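PDB 4WTP: beta-1,3-glucanosyltransferase from Rhizomucor miehei CAU432, which belongs to glycosyl hydrolase family 17 and folds as a barrel of eight parallel beta strands flanked by helices. Local coordinates for residues Asn115-Asn119 with Asn120-Asn124; Glu192-Ile196 with Asp197-Asp201; Lys245-His248 with Asp249-Arg253. All coordinates share one frame; numbering follows the deposited sequence.

Interaction 1 of 3, residues Asn115-Asn119 with Asn120-Asn124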
loop_
_atom_site.group_PDB
_atom_site.type_symbol
_atom_site.label_atom_id
_atom_site.label_comp_id
_atom_site.label_asym_id
_atom_site.label_seq_id
_atom_site.Cartn_x
_atom_site.Cartn_y
_atom_site.Cartn_z
ATOM N N ASN A 115 -16.268 -7.265 -12.761
ATOM C CA ASN A 115 -16.919 -8.295 -11.943
ATOM C C ASN A 115 -17.199 -7.860 -10.525
ATOM O O ASN A 115 -18.292 -8.079 -9.997
ATOM C CB ASN A 115 -16.087 -9.576 -11.893
ATOM C CG ASN A 115 -16.109 -10.355 -13.195
ATOM O OD1 ASN A 115 -16.988 -10.173 -14.039
ATOM N ND2 ASN A 115 -15.108 -11.214 -13.380
ATOM N N ILE A 116 -16.214 -7.216 -9.901
ATOM C CA ILE A 116 -16.406 -6.687 -8.568
ATOM C C ILE A 116 -17.544 -5.666 -8.587
ATOM O O ILE A 116 -18.407 -5.666 -7.669
ATOM C CB ILE A 116 -15.093 -6.073 -8.033
ATOM C CG1 ILE A 116 -14.165 -7.208 -7.601
ATOM C CG2 ILE A 116 -15.366 -5.133 -6.868
ATOM C CD1 ILE A 116 -12.712 -6.849 -7.686
ATOM N N LEU A 117 -17.557 -4.797 -9.588
ATOM C CA LEU A 117 -18.597 -3.776 -9.645
ATOM C C LEU A 117 -20.019 -4.398 -9.798
ATOM O O LEU A 117 -21.025 -3.795 -9.385
ATOM C CB LEU A 117 -18.297 -2.729 -10.743
ATOM C CG LEU A 117 -17.025 -1.895 -10.502
ATOM C CD1 LEU A 117 -16.717 -1.013 -11.709
ATOM C CD2 LEU A 117 -17.146 -1.069 -9.227
ATOM N N ALA A 118 -20.087 -5.582 -10.397
ATOM C CA ALA A 118 -21.372 -6.287 -10.613
ATOM C C ALA A 118 -21.756 -7.146 -9.423
ATOM O O ALA A 118 -22.939 -7.435 -9.209
ATOM C CB ALA A 118 -21.283 -7.140 -11.875
ATOM N N ASN A 119 -20.761 -7.631 -8.696
ATOM C CA ASN A 119 -20.968 -8.706 -7.741
ATOM C C ASN A 119 -20.866 -8.321 -6.260
ATOM O O ASN A 119 -21.236 -9.121 -5.396
ATOM C CB ASN A 119 -19.951 -9.843 -7.968
ATOM C CG ASN A 119 -19.970 -10.426 -9.380
ATOM O OD1 ASN A 119 -20.983 -10.404 -10.073
ATOM N ND2 ASN A 119 -18.848 -11.027 -9.776
ATOM N N ASN A 120 -20.323 -7.134 -5.997
ATOM C CA ASN A 120 -19.986 -6.686 -4.657
ATOM C C ASN A 120 -20.448 -5.299 -4.329
ATOM O O ASN A 120 -20.478 -4.399 -5.174
ATOM C CB ASN A 120 -18.456 -6.730 -4.465
ATOM C CG ASN A 120 -17.869 -8.131 -4.610
ATOM O OD1 ASN A 120 -17.543 -8.548 -5.714
ATOM N ND2 ASN A 120 -17.760 -8.863 -3.509
ATOM N N ASP A 121 -20.755 -5.118 -3.049
ATOM C CA ASP A 121 -20.850 -3.802 -2.465
ATOM C C ASP A 121 -19.446 -3.158 -2.461
ATOM O O ASP A 121 -18.483 -3.806 -2.018
ATOM C CB ASP A 121 -21.369 -3.982 -1.037
ATOM C CG ASP A 121 -21.586 -2.682 -0.310
ATOM O OD1 ASP A 121 -21.442 -1.598 -0.890
ATOM O OD2 ASP A 121 -21.990 -2.771 0.874
ATOM N N VAL A 122 -19.328 -1.934 -2.955
ATOM C CA VAL A 122 -18.008 -1.251 -2.975
ATOM C C VAL A 122 -18.063 0.050 -2.180
ATOM O O VAL A 122 -17.237 0.971 -2.369
ATOM C CB VAL A 122 -17.479 -0.965 -4.405
ATOM C CG1 VAL A 122 -17.120 -2.271 -5.084
ATOM C CG2 VAL A 122 -18.484 -0.161 -5.222
ATOM N N SER A 123 -19.039 0.143 -1.283
ATOM C CA SER A 123 -19.275 1.413 -0.596
ATOM C C SER A 123 -18.192 1.796 0.407
ATOM O O SER A 123 -18.107 2.956 0.793
ATOM C CB SER A 123 -20.636 1.390 0.073
ATOM O OG SER A 123 -20.705 0.468 1.144
ATOM N N ASN A 124 -17.369 0.829 0.807
ATOM C CA ASN A 124 -16.327 1.135 1.793
ATOM C C ASN A 124 -14.958 1.295 1.166
ATOM O O ASN A 124 -13.947 1.267 1.874
ATOM C CB ASN A 124 -16.285 0.103 2.909
ATOM C CG ASN A 124 -15.789 -1.258 2.440
ATOM O OD1 ASN A 124 -16.036 -1.701 1.308
ATOM N ND2 ASN A 124 -15.046 -1.932 3.342
HETATM O O HOH W 1 -20.769 -2.390 -7.028
HETATM O O HOH W 2 -16.894 -11.016 -6.998
#

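Interaction 2 of 3, residues Glu192-Ile196 with Asp197-Asp201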
loop_
_atom_site.group_PDB
_atom_site.type_symbol
_atom_site.label_atom_id
_atom_site.label_comp_id
_atom_site.label_asym_id
_atom_site.label_seq_id
_atom_site.Cartn_x
_atom_site.Cartn_y
_atom_site.Cartn_z
ATOM N N GLU A 192 17.551 2.265 -0.291
ATOM C CA GLU A 192 18.432 3.320 -0.759
ATOM C C GLU A 192 19.688 3.382 0.123
ATOM O O GLU A 192 20.571 4.215 -0.093
ATOM C CB GLU A 192 17.706 4.667 -0.765
ATOM C CG GLU A 192 16.378 4.673 -1.532
ATOM C CD GLU A 192 15.493 5.861 -1.123
ATOM O OE1 GLU A 192 16.034 6.984 -1.016
ATOM O OE2 GLU A 192 14.254 5.708 -0.887
ATOM N N GLY A 193 19.768 2.515 1.136
ATOM C CA GLY A 193 20.963 2.489 1.983
ATOM C C GLY A 193 21.044 3.633 2.980
ATOM O O GLY A 193 22.125 3.893 3.533
ATOM N N VAL A 194 19.928 4.321 3.225
ATOM C CA VAL A 194 19.870 5.453 4.172
ATOM C C VAL A 194 19.906 4.938 5.619
ATOM O O VAL A 194 19.158 4.020 5.981
ATOM C CB VAL A 194 18.615 6.291 3.920
ATOM C CG1 VAL A 194 18.482 7.434 4.923
ATOM C CG2 VAL A 194 18.639 6.832 2.482
ATOM N N THR A 195 20.783 5.502 6.429
ATOM C CA THR A 195 20.879 5.067 7.825
ATOM C C THR A 195 19.572 5.408 8.548
ATOM O O THR A 195 18.914 6.406 8.238
ATOM C CB THR A 195 22.103 5.689 8.524
ATOM O OG1 THR A 195 22.331 5.049 9.791
ATOM C CG2 THR A 195 21.923 7.197 8.731
ATOM N N ILE A 196 19.245 4.609 9.559
ATOM C CA ILE A 196 17.948 4.724 10.198
ATOM C C ILE A 196 17.603 6.143 10.703
ATOM O O ILE A 196 16.457 6.608 10.578
ATOM C CB ILE A 196 17.800 3.658 11.307
ATOM C CG1 ILE A 196 16.403 3.725 11.951
ATOM C CG2 ILE A 196 18.938 3.741 12.354
ATOM C CD1 ILE A 196 15.226 3.491 11.001
ATOM N N ASP A 197 18.566 6.851 11.289
ATOM C CA ASP A 197 18.266 8.158 11.875
ATOM C C ASP A 197 17.763 9.166 10.851
ATOM O O ASP A 197 17.073 10.142 11.196
ATOM C CB ASP A 197 19.505 8.727 12.586
ATOM C CG ASP A 197 19.852 7.996 13.838
ATOM O OD1 ASP A 197 19.063 7.153 14.284
ATOM O OD2 ASP A 197 20.924 8.306 14.398
ATOM N N ASN A 198 18.157 8.945 9.596
ATOM C CA ASN A 198 17.821 9.825 8.494
ATOM C C ASN A 198 16.649 9.306 7.623
ATOM O O ASN A 198 16.264 9.958 6.686
ATOM C CB ASN A 198 19.062 10.021 7.574
ATOM C CG ASN A 198 20.357 10.380 8.312
ATOM O OD1 ASN A 198 20.348 10.700 9.485
ATOM N ND2 ASN A 198 21.480 10.294 7.607
ATOM N N ALA A 199 16.103 8.140 7.933
ATOM C CA ALA A 199 15.221 7.467 6.991
ATOM C C ALA A 199 13.862 8.160 6.817
ATOM O O ALA A 199 13.423 8.394 5.667
ATOM C CB ALA A 199 15.062 6.025 7.400
ATOM N N ALA A 200 13.200 8.521 7.917
ATOM C CA ALA A 200 11.910 9.194 7.802
ATOM C C ALA A 200 12.070 10.570 7.175
ATOM O O ALA A 200 11.176 11.033 6.440
ATOM C CB ALA A 200 11.251 9.295 9.148
ATOM N N ASP A 201 13.199 11.213 7.451
ATOM C CA ASP A 201 13.401 12.531 6.857
ATOM C C ASP A 201 13.546 12.384 5.322
ATOM O O ASP A 201 12.976 13.199 4.563
ATOM C CB ASP A 201 14.604 13.212 7.494
ATOM C CG ASP A 201 14.374 13.563 8.978
ATOM O OD1 ASP A 201 13.206 13.732 9.427
ATOM O OD2 ASP A 201 15.374 13.647 9.714
HETATM O O HOH W 3 21.310 6.209 11.900
HETATM O O HOH W 4 13.892 7.757 10.729
#

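Interaction 3 of 3, residues Lys245-His248 with Asp249-Arg253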
loop_
_atom_site.group_PDB
_atom_site.type_symbol
_atom_site.label_atom_id
_atom_site.label_comp_id
_atom_site.label_asym_id
_atom_site.label_seq_id
_atom_site.Cartn_x
_atom_site.Cartn_y
_atom_site.Cartn_z
ATOM N N LYS A 245 11.833 2.295 15.456
ATOM C CA LYS A 245 12.155 3.704 15.256
ATOM C C LYS A 245 11.523 4.244 13.959
ATOM O O LYS A 245 10.942 5.337 13.949
ATOM C CB LYS A 245 13.661 3.920 15.270
ATOM C CG LYS A 245 14.051 5.331 14.889
ATOM C CD LYS A 245 15.511 5.638 15.173
ATOM C CE LYS A 245 15.890 7.019 14.648
ATOM N NZ LYS A 245 14.968 8.144 14.980
ATOM N N TYR A 246 11.646 3.482 12.871
ATOM C CA TYR A 246 11.131 3.931 11.579
ATOM C C TYR A 246 9.620 4.093 11.660
ATOM O O TYR A 246 9.054 5.093 11.232
ATOM C CB TYR A 246 11.484 2.937 10.465
ATOM C CG TYR A 246 11.192 3.509 9.081
ATOM C CD1 TYR A 246 11.912 4.599 8.612
ATOM C CD2 TYR A 246 10.173 2.996 8.282
ATOM C CE1 TYR A 246 11.673 5.128 7.340
ATOM C CE2 TYR A 246 9.918 3.508 7.008
ATOM C CZ TYR A 246 10.654 4.592 6.568
ATOM O OH TYR A 246 10.441 5.142 5.320
ATOM N N LEU A 247 8.946 3.104 12.252
ATOM C CA LEU A 247 7.499 3.161 12.443
ATOM C C LEU A 247 7.113 4.432 13.222
ATOM O O LEU A 247 6.231 5.195 12.796
ATOM C CB LEU A 247 7.062 1.907 13.214
ATOM C CG LEU A 247 5.592 1.850 13.563
ATOM C CD1 LEU A 247 4.720 1.831 12.315
ATOM C CD2 LEU A 247 5.335 0.644 14.457
ATOM N N HIS A 248 7.764 4.641 14.370
ATOM C CA HIS A 248 7.432 5.828 15.173
ATOM C C HIS A 248 7.664 7.104 14.395
ATOM O O HIS A 248 6.823 8.008 14.433
ATOM C CB HIS A 248 8.283 5.855 16.433
ATOM C CG HIS A 248 7.973 4.743 17.411
ATOM N ND1 HIS A 248 8.553 4.657 18.628
ATOM C CD2 HIS A 248 7.125 3.670 17.306
ATOM C CE1 HIS A 248 8.097 3.570 19.260
ATOM N NE2 HIS A 248 7.204 2.979 18.467
ATOM N N ASP A 249 8.799 7.200 13.708
ATOM C CA ASP A 249 9.166 8.441 13.025
ATOM C C ASP A 249 8.256 8.727 11.854
ATOM O O ASP A 249 7.827 9.863 11.675
ATOM C CB ASP A 249 10.605 8.405 12.508
ATOM C CG ASP A 249 11.638 8.400 13.607
ATOM O OD1 ASP A 249 11.291 8.663 14.778
ATOM O OD2 ASP A 249 12.821 8.146 13.282
ATOM N N VAL A 250 7.967 7.714 11.052
ATOM C CA VAL A 250 7.135 7.954 9.900
ATOM C C VAL A 250 5.704 8.322 10.306
ATOM O O VAL A 250 5.113 9.233 9.755
ATOM C CB VAL A 250 7.155 6.744 8.957
ATOM C CG1 VAL A 250 6.081 6.866 7.902
ATOM C CG2 VAL A 250 8.519 6.607 8.287
ATOM N N LEU A 251 5.158 7.624 11.302
ATOM C CA LEU A 251 3.810 7.937 11.801
ATOM C C LEU A 251 3.771 9.367 12.322
ATOM O O LEU A 251 2.797 10.087 12.105
ATOM C CB LEU A 251 3.362 6.944 12.883
ATOM C CG LEU A 251 3.014 5.551 12.356
ATOM C CD1 LEU A 251 2.639 4.688 13.532
ATOM C CD2 LEU A 251 1.869 5.593 11.355
ATOM N N CYS A 252 4.841 9.786 12.999
ATOM C CA CYS A 252 4.925 11.164 13.470
ATOM C C CYS A 252 4.927 12.174 12.323
ATOM O O CYS A 252 4.131 13.128 12.304
ATOM C CB CYS A 252 6.162 11.358 14.332
ATOM S SG CYS A 252 6.547 13.078 14.719
ATOM N N ARG A 253 5.828 11.985 11.362
ATOM C CA ARG A 253 5.963 12.928 10.251
ATOM C C ARG A 253 4.700 13.059 9.430
ATOM O O ARG A 253 4.334 14.178 9.064
ATOM C CB ARG A 253 7.144 12.547 9.382
ATOM C CG ARG A 253 8.515 12.622 10.024
ATOM C CD ARG A 253 8.759 13.916 10.785
ATOM N NE ARG A 253 10.153 14.122 11.172
ATOM C CZ ARG A 253 10.608 15.212 11.793
ATOM N NH1 ARG A 253 9.781 16.203 12.105
ATOM N NH2 ARG A 253 11.901 15.312 12.091
#

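Interaction 1 of 3, residues Asn115-Asn119 with Asn120-Asn124
I116 and V122 make the apolar part of this contact: the CG2 methyl of I116 meets CG1 of V122 at 3.8 Å, the two side chains crossing at a slant. The same V122 methyl also reaches CD2 of L117, more loosely, at 4.3 Å. With chi1 at -69°, CG1 of V122 is anti to the carbonyl carbon and beside the backbone N, on the side of the helix residues.

Backbone bonds close the last turn of the helix. The N-H of N120 bonds to I116 O over 2.9 Å, bent to 136°, and N119 N approaches that oxygen from the same face of its plane, so two donors grip one carbonyl.

N120 is where helix 104-119 gives up helical geometry, and the chain turns toward strand 125-132, one of the alpha-to-beta connections of a (beta/alpha)8 barrel.

Two waters bridge the helix end: one molecule donates to both L117 O and N120 O, and another donates to N120 OD1 at 2.9 Å while accepting only weakly from N119 ND2. The other end of this amide, N120 ND2, bonds to S81.

Beyond N120, D121 OD1 accepts from S123 N at 3.0 Å, forming an Asx turn, with S123 OG a second donor from the same face.

Interaction 2 of 3, residues Glu192-Ile196 with Asp197-Asp201
V194 and T195 meet N198 where the loop after strand 182-186 of the (beta/alpha)8 barrel runs into the first turn of helix 196-212, and the side chain of N198 records the junction atom by atom. Its CB lies 3.7 Å from CG1 of V194, the V194 and N198 side chains crossing at a slant, and is also close to the carbonyl oxygen of T195. One bond further, CG comes within 3.6 Å of the T195 methyl CG2. At the tip, ND2 is close against CG2 of T195, at 3.3 Å, while OD1 stays somewhat more distant from the same methyl. It is the methyl that faces the amide, since T195 has OG1 anti to its own backbone N (chi1 -168°) and CG2 in the crowded position between N and the carbonyl carbon.

The threonine hydroxyl is used differently. A water 2.6 Å from T195 OG1 accepts the N-H of D197, linking this hydroxyl to the opening of the helix through solvent. Direct bonds then span three residues: N198 N donates to T195 O, and A199 N to I196 O. Packing accompanies them, for A199 CB lies near I196 CD1, and V194 leans on P189 and T202 nearby.

The carbonyl of I196 is approached steeply. A199 N bonds to its oxygen almost straight, at 170°, but from 68° above the carbonyl plane, and a second water, 2.8 Å from I196 O, donates to that oxygen while accepting from A200 N.

Interaction 3 of 3, residues Lys245-His248 with Asp249-Arg253
The phenol ring of Y246 carries CG2 of V250 over one face, offset toward the rim, with CZ the nearest ring atom. V250 has two conformers, and this CH-pi contact, CG2 lying 3.5 Å from the Y246 ring centroid, holds for one of them and is doubtful for the other. W226 also meets the ring, their planes at about 40°, and the hydroxyl bonds to T224. A second flat group, the carboxylate of D249, offers the syn lone pair of OD2 to K245 NZ in a salt bridge of 2.7 Å. K245 runs extended until a bend at chi4 (48°) turns its ammonium onto that oxygen. On the imidazole of H248, NE2 bonds to T293 O.

L247 and L251 lie side by side, their CD1 methyls 3.7 Å apart. Beneath all these pairs runs the regular i to i+4 bonding of an alpha helix, as in V250 N to Y246 O at 2.8 Å.

C252 is disulfide-bonded to C298, and H248 shares a backbone bond with G297, so the C-terminal tail is fastened to this helix. On helix 240-256, Y246 packs on A199 and V250 on L203 of helix 196-212, while Y246 and L247 touch Y263 of strand 262-263.

In the fold
The three contacts come one after another along the chain, and all belong to the shell around the barrel. Interaction 1 closes helix 104-119, across the chain's centre from the others: its centre is about 40 Å from that of interaction 2 and 34 Å from that of interaction 3. Interactions 2 and 3 are neighbours, centres about 11 Å apart, where the start of helix 196-212 packs against helix 240-256. A199 CB lies 3.5 Å from Y246 CE1 there, A200 packs on D249, and a long, weak ion pair joins D201 and R253. Through these pairs the two local contacts meet along one helix-helix interface, whereas interaction 1 marks a separate helix end.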